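Local coordinates for protein acylphosphatase (PDB 3TRG) that catalyses the hydrolysis of acyl phosphates to a carboxylate and inorganic phosphate, at residues L40-K45 with Y92-R98; S30-K34 with L66-L70. One frame throughout, in Å; residues are numbered along the deposited sequence.

Interaction 1: residues L40-K45 with Y92-R98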
loop_
_atom_site.group_PDB
_atom_site.type_symbol
_atom_site.label_atom_id
_atom_site.label_comp_id
_atom_site.label_asym_id
_atom_site.label_seq_id
_atom_site.Cartn_x
_atom_site.Cartn_y
_atom_site.Cartn_z
ATOM N N LEU A 40 8.772 -0.324 3.053
ATOM C CA LEU A 40 8.153 -1.006 1.926
ATOM C C LEU A 40 8.424 -0.223 0.651
ATOM O O LEU A 40 8.624 0.997 0.691
ATOM C CB LEU A 40 6.642 -1.120 2.144
ATOM C CG LEU A 40 6.191 -1.939 3.355
ATOM C CD1 LEU A 40 4.690 -1.796 3.558
ATOM C CD2 LEU A 40 6.580 -3.396 3.178
ATOM N N THR A 41 8.424 -0.930 -0.475
ATOM C CA THR A 41 8.579 -0.313 -1.787
ATOM C C THR A 41 7.346 -0.609 -2.638
ATOM O O THR A 41 6.498 -1.412 -2.255
ATOM C CB THR A 41 9.831 -0.833 -2.501
ATOM O OG1 THR A 41 9.729 -2.255 -2.661
ATOM C CG2 THR A 41 11.079 -0.507 -1.689
ATOM N N GLY A 42 7.239 0.050 -3.785
ATOM C CA GLY A 42 6.070 -0.118 -4.626
ATOM C C GLY A 42 5.508 1.209 -5.093
ATOM O O GLY A 42 6.258 2.153 -5.349
ATOM N N TRP A 43 4.188 1.282 -5.217
ATOM C CA TRP A 43 3.553 2.485 -5.749
ATOM C C TRP A 43 2.094 2.607 -5.322
ATOM O O TRP A 43 1.467 1.628 -4.905
ATOM C CB TRP A 43 3.653 2.514 -7.282
ATOM C CG TRP A 43 3.076 1.297 -7.965
ATOM C CD1 TRP A 43 3.762 0.192 -8.389
ATOM C CD2 TRP A 43 1.699 1.068 -8.301
ATOM N NE1 TRP A 43 2.894 -0.708 -8.970
ATOM C CE2 TRP A 43 1.625 -0.195 -8.928
ATOM C CE3 TRP A 43 0.525 1.808 -8.137
ATOM C CZ2 TRP A 43 0.421 -0.733 -9.387
ATOM C CZ3 TRP A 43 -0.670 1.273 -8.597
ATOM C CH2 TRP A 43 -0.712 0.015 -9.213
ATOM N N VAL A 44 1.560 3.818 -5.429
ATOM C CA VAL A 44 0.166 4.061 -5.082
ATOM C C VAL A 44 -0.438 5.106 -6.007
ATOM O O VAL A 44 0.222 6.072 -6.385
ATOM C CB VAL A 44 0.020 4.528 -3.614
ATOM C CG1 VAL A 44 0.789 5.830 -3.370
ATOM C CG2 VAL A 44 -1.452 4.694 -3.248
ATOM N N LYS A 45 -1.694 4.907 -6.377
ATOM C CA LYS A 45 -2.398 5.918 -7.145
ATOM C C LYS A 45 -3.845 6.020 -6.699
ATOM O O LYS A 45 -4.361 5.138 -6.006
ATOM C CB LYS A 45 -2.310 5.622 -8.642
ATOM C CG LYS A 45 -3.083 4.394 -9.064
ATOM C CD LYS A 45 -2.755 3.968 -10.499
ATOM C CE LYS A 45 -3.536 4.765 -11.524
ATOM N NZ LYS A 45 -3.629 4.033 -12.819
ATOM N N TYR A 92 11.145 -3.137 -6.805
ATOM C CA TYR A 92 11.117 -1.682 -6.684
ATOM C C TYR A 92 12.206 -1.227 -5.724
ATOM O O TYR A 92 12.485 -1.902 -4.735
ATOM C CB TYR A 92 9.769 -1.207 -6.146
ATOM C CG TYR A 92 8.609 -1.528 -7.053
ATOM C CD1 TYR A 92 8.323 -0.727 -8.148
ATOM C CD2 TYR A 92 7.805 -2.630 -6.817
ATOM C CE1 TYR A 92 7.267 -1.017 -8.987
ATOM C CE2 TYR A 92 6.748 -2.929 -7.648
ATOM C CZ TYR A 92 6.484 -2.118 -8.731
ATOM O OH TYR A 92 5.434 -2.406 -9.567
ATOM N N SER A 93 12.802 -0.073 -6.003
ATOM C CA SER A 93 13.844 0.465 -5.137
ATOM C C SER A 93 13.282 1.462 -4.127
ATOM O O SER A 93 13.918 1.762 -3.119
ATOM C CB SER A 93 14.951 1.123 -5.965
ATOM O OG SER A 93 14.427 2.118 -6.830
ATOM N N ASP A 94 12.084 1.965 -4.400
ATOM C CA ASP A 94 11.467 2.954 -3.534
ATOM C C ASP A 94 9.959 2.844 -3.600
ATOM O O ASP A 94 9.422 1.954 -4.262
ATOM C CB ASP A 94 11.893 4.367 -3.932
ATOM C CG ASP A 94 11.617 4.675 -5.393
ATOM O OD1 ASP A 94 10.823 3.948 -6.027
ATOM O OD2 ASP A 94 12.200 5.655 -5.910
ATOM N N PHE A 95 9.278 3.750 -2.908
ATOM C CA PHE A 95 7.824 3.800 -2.964
ATOM C C PHE A 95 7.402 5.139 -3.548
ATOM O O PHE A 95 7.762 6.191 -3.024
ATOM C CB PHE A 95 7.201 3.585 -1.580
ATOM C CG PHE A 95 5.786 3.082 -1.641
ATOM C CD1 PHE A 95 4.757 3.928 -2.020
ATOM C CD2 PHE A 95 5.495 1.758 -1.368
ATOM C CE1 PHE A 95 3.450 3.464 -2.105
ATOM C CE2 PHE A 95 4.197 1.285 -1.450
ATOM C CZ PHE A 95 3.174 2.137 -1.819
ATOM N N ARG A 96 6.657 5.096 -4.647
ATOM C CA ARG A 96 6.327 6.315 -5.372
ATOM C C ARG A 96 4.834 6.521 -5.521
ATOM O O ARG A 96 4.072 5.560 -5.616
ATOM C CB ARG A 96 6.941 6.276 -6.767
ATOM C CG ARG A 96 8.454 6.254 -6.792
ATOM C CD ARG A 96 8.945 6.429 -8.215
ATOM N NE ARG A 96 10.393 6.298 -8.323
ATOM C CZ ARG A 96 11.068 6.468 -9.456
ATOM N NH1 ARG A 96 10.421 6.784 -10.572
ATOM N NH2 ARG A 96 12.388 6.327 -9.471
ATOM N N VAL A 97 4.411 7.778 -5.566
ATOM C CA VAL A 97 3.061 8.067 -6.028
ATOM C C VAL A 97 3.018 8.005 -7.553
ATOM O O VAL A 97 3.999 8.331 -8.231
ATOM C CB VAL A 97 2.536 9.427 -5.531
ATOM C CG1 VAL A 97 2.570 9.474 -4.012
ATOM C CG2 VAL A 97 3.341 10.571 -6.129
ATOM N N ARG A 98 1.890 7.547 -8.082
ATOM C CA ARG A 98 1.665 7.521 -9.520
ATOM C C ARG A 98 0.376 8.245 -9.861
ATOM O O ARG A 98 -0.035 8.256 -11.019
ATOM C CB ARG A 98 1.600 6.088 -10.043
ATOM C CG ARG A 98 2.928 5.383 -10.046
ATOM C CD ARG A 98 2.799 3.985 -10.629
ATOM N NE ARG A 98 4.100 3.330 -10.661
ATOM C CZ ARG A 98 4.307 2.102 -11.117
ATOM N NH1 ARG A 98 3.296 1.384 -11.589
ATOM N NH2 ARG A 98 5.533 1.593 -11.106
ATOM O OXT ARG A 98 -0.276 8.823 -8.992
HETATM O O HOH W 1 10.934 -4.330 -4.295
HETATM O O HOH W 2 8.380 2.702 -7.125
#
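Four backbone hydrogen bonds join segments 40-45 and 92-98 in parallel register: G42 N to D94 O (2.9 Å), R96 N to G42 O (3.1 Å), V44 N to R96 O (3.1 Å) and R98 N to V44 O (2.8 Å). Two waters also lie between the segments, one bound by T41 OG1 and Y92 N, the other 2.8 Å from G42 O and 3.0 Å from D94 OD1, within hydrogen-bonding reach of both. On the face turned away from the helices, the R98 guanidinium lies flat on W43, its CZ 3.6 Å from the centroid of the five-membered ring of W43, a cation-pi stack. Y92 turns its ring face to G42 CA, and its OH, bonded to E90, takes a weak hydrogen bond from W43 NE1 (3.1 Å). Apolar packing fills the opposite face, where F95 lies across the side-chain-free G42 and meets V44 (CE1 to V44 CG1, 3.8 Å). R98 OXT forms a salt bridge with R28, the predicted catalytic arginine, so strand pairing brings the C-terminus to the probable active site.

Interaction 2: residues S30-K34 with L66-L70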
loop_
_atom_site.group_PDB
_atom_site.type_symbol
_atom_site.label_atom_id
_atom_site.label_comp_id
_atom_site.label_asym_id
_atom_site.label_seq_id
_atom_site.Cartn_x
_atom_site.Cartn_y
_atom_site.Cartn_z
ATOM N N SER A 30 -0.159 9.798 1.796
ATOM C CA SER A 30 -0.183 9.173 3.120
ATOM C C SER A 30 0.249 7.710 3.051
ATOM O O SER A 30 0.910 7.204 3.961
ATOM C CB SER A 30 -1.568 9.303 3.773
ATOM O OG SER A 30 -2.492 8.352 3.273
ATOM N N VAL A 31 -0.126 7.040 1.966
ATOM C CA VAL A 31 0.284 5.655 1.744
ATOM C C VAL A 31 1.798 5.590 1.523
ATOM O O VAL A 31 2.481 4.749 2.115
ATOM C CB VAL A 31 -0.457 5.027 0.544
ATOM C CG1 VAL A 31 0.144 3.676 0.187
ATOM C CG2 VAL A 31 -1.950 4.889 0.853
ATOM N N ARG A 32 2.325 6.487 0.692
ATOM C CA ARG A 32 3.771 6.514 0.447
ATOM C C ARG A 32 4.542 6.734 1.745
ATOM O O ARG A 32 5.534 6.052 2.013
ATOM C CB ARG A 32 4.153 7.582 -0.581
ATOM C CG ARG A 32 5.665 7.731 -0.773
ATOM C CD ARG A 32 6.020 8.974 -1.594
ATOM N NE ARG A 32 5.535 10.184 -0.934
ATOM C CZ ARG A 32 5.262 11.325 -1.559
ATOM N NH1 ARG A 32 5.431 11.425 -2.873
ATOM N NH2 ARG A 32 4.813 12.367 -0.867
ATOM N N LYS A 33 4.086 7.686 2.553
ATOM C CA LYS A 33 4.760 7.990 3.814
ATOM C C LYS A 33 4.701 6.807 4.775
ATOM O O LYS A 33 5.705 6.447 5.395
ATOM C CB LYS A 33 4.156 9.233 4.469
ATOM C CG LYS A 33 4.870 9.678 5.746
ATOM C CD LYS A 33 4.344 11.031 6.211
ATOM C CE LYS A 33 5.077 11.536 7.452
ATOM N NZ LYS A 33 4.699 10.787 8.681
ATOM N N LYS A 34 3.523 6.204 4.898
ATOM C CA LYS A 34 3.362 5.045 5.766
ATOM C C LYS A 34 4.242 3.894 5.285
ATOM O O LYS A 34 4.928 3.252 6.078
ATOM C CB LYS A 34 1.895 4.620 5.832
ATOM C CG LYS A 34 1.638 3.371 6.674
ATOM C CD LYS A 34 2.134 3.527 8.100
ATOM C CE LYS A 34 1.298 4.525 8.876
ATOM N NZ LYS A 34 1.624 4.467 10.336
ATOM N N LEU A 66 0.685 -2.436 7.269
ATOM C CA LEU A 66 0.107 -1.547 6.261
ATOM C C LEU A 66 -1.349 -1.881 5.947
ATOM O O LEU A 66 -2.198 -0.987 5.925
ATOM C CB LEU A 66 0.923 -1.584 4.968
ATOM C CG LEU A 66 0.400 -0.675 3.854
ATOM C CD1 LEU A 66 0.587 0.783 4.236
ATOM C CD2 LEU A 66 1.125 -0.988 2.554
ATOM N N THR A 67 -1.637 -3.158 5.696
ATOM C CA THR A 67 -3.000 -3.555 5.341
ATOM C C THR A 67 -3.999 -3.238 6.454
ATOM O O THR A 67 -5.158 -2.942 6.175
ATOM C CB THR A 67 -3.123 -5.047 4.928
ATOM O OG1 THR A 67 -2.723 -5.896 6.011
ATOM C CG2 THR A 67 -2.277 -5.347 3.699
ATOM N N GLU A 68 -3.561 -3.300 7.708
ATOM C CA GLU A 68 -4.459 -2.955 8.804
ATOM C C GLU A 68 -4.669 -1.446 8.850
ATOM O O GLU A 68 -5.784 -0.968 9.059
ATOM C CB GLU A 68 -3.944 -3.467 10.151
ATOM C CG GLU A 68 -4.842 -3.044 11.310
ATOM C CD GLU A 68 -4.554 -3.786 12.600
ATOM O OE1 GLU A 68 -3.892 -4.845 12.553
ATOM O OE2 GLU A 68 -5.001 -3.309 13.665
ATOM N N TRP A 69 -3.589 -0.701 8.632
ATOM C CA TRP A 69 -3.650 0.752 8.652
ATOM C C TRP A 69 -4.532 1.313 7.532
ATOM O O TRP A 69 -5.141 2.375 7.681
ATOM C CB TRP A 69 -2.241 1.348 8.562
ATOM C CG TRP A 69 -2.264 2.838 8.449
ATOM C CD1 TRP A 69 -2.366 3.736 9.474
ATOM C CD2 TRP A 69 -2.215 3.607 7.242
ATOM N NE1 TRP A 69 -2.374 5.019 8.976
ATOM C CE2 TRP A 69 -2.281 4.964 7.609
ATOM C CE3 TRP A 69 -2.113 3.279 5.885
ATOM C CZ2 TRP A 69 -2.251 5.993 6.671
ATOM C CZ3 TRP A 69 -2.087 4.303 4.953
ATOM C CH2 TRP A 69 -2.157 5.643 5.351
ATOM N N LEU A 70 -4.601 0.603 6.411
ATOM C CA LEU A 70 -5.385 1.082 5.276
ATOM C C LEU A 70 -6.873 1.191 5.594
ATOM O O LEU A 70 -7.603 1.897 4.906
ATOM C CB LEU A 70 -5.161 0.202 4.040
ATOM C CG LEU A 70 -3.799 0.369 3.360
ATOM C CD1 LEU A 70 -3.607 -0.711 2.312
ATOM C CD2 LEU A 70 -3.646 1.759 2.739
#
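K34 folds its aliphatic chain over one face of the W69 indole, with CE 3.7 Å from the centroid of the five-membered ring of W69 and almost on its normal, a CH-pi contact. The ammonium stays over the same face: K34 NZ lies 4.4 Å from that centroid, close enough for a cation-pi interaction. The p rotamers at chi2 and chi3 bend the lysine onto the ring, while further back K34 CG packs against L66 CD1 at 3.7 Å. The indole reaches across the gap between the helices, and its six-membered end meets the other helix edge-on. There S30 OG, itself hydrogen-bonded to F27 O, is 3.4 Å from W69 CH2, and V31 CG2 is 4.1 Å from W69 CZ3. V31 CG2 also touches L70 CD2 at 4.0 Å. No hydrogen bond crosses between the segments, and their nearest CA atoms, those of K34 and L66, are 7.4 Å apart, so side chains alone make the contact. Helices 27-37 and 60-69 thus pack side by side on one face of the sheet: V31 rests on F95 of strand 95-97, L66 and L70 on L54 of strand 52-57, and L70 also on V16 of strand 11-19.

The two contacts, with centres about 12 Å apart, belong to the ferredoxin-like alpha/beta sandwich of acylphosphatases. Interaction 1 lies within the sheet and interaction 2 in the helical layer packed on one face of it. Their segments alternate along the chain, 30-34, 40-45, 66-70 and 92-98, so neither contact can be assigned to a separate part of the domain. They meet directly where V44 CB packs on V31 CG1 (3.9 Å), L40 CD1 on L66 CD2 (3.8 Å) and V97 CG1 on R32 NH1 (3.6 Å). Helix 27-37 carries R28 and strand 41-46 ends in N46, the predicted catalytic pair, so the layers joined here also bear the probable active site.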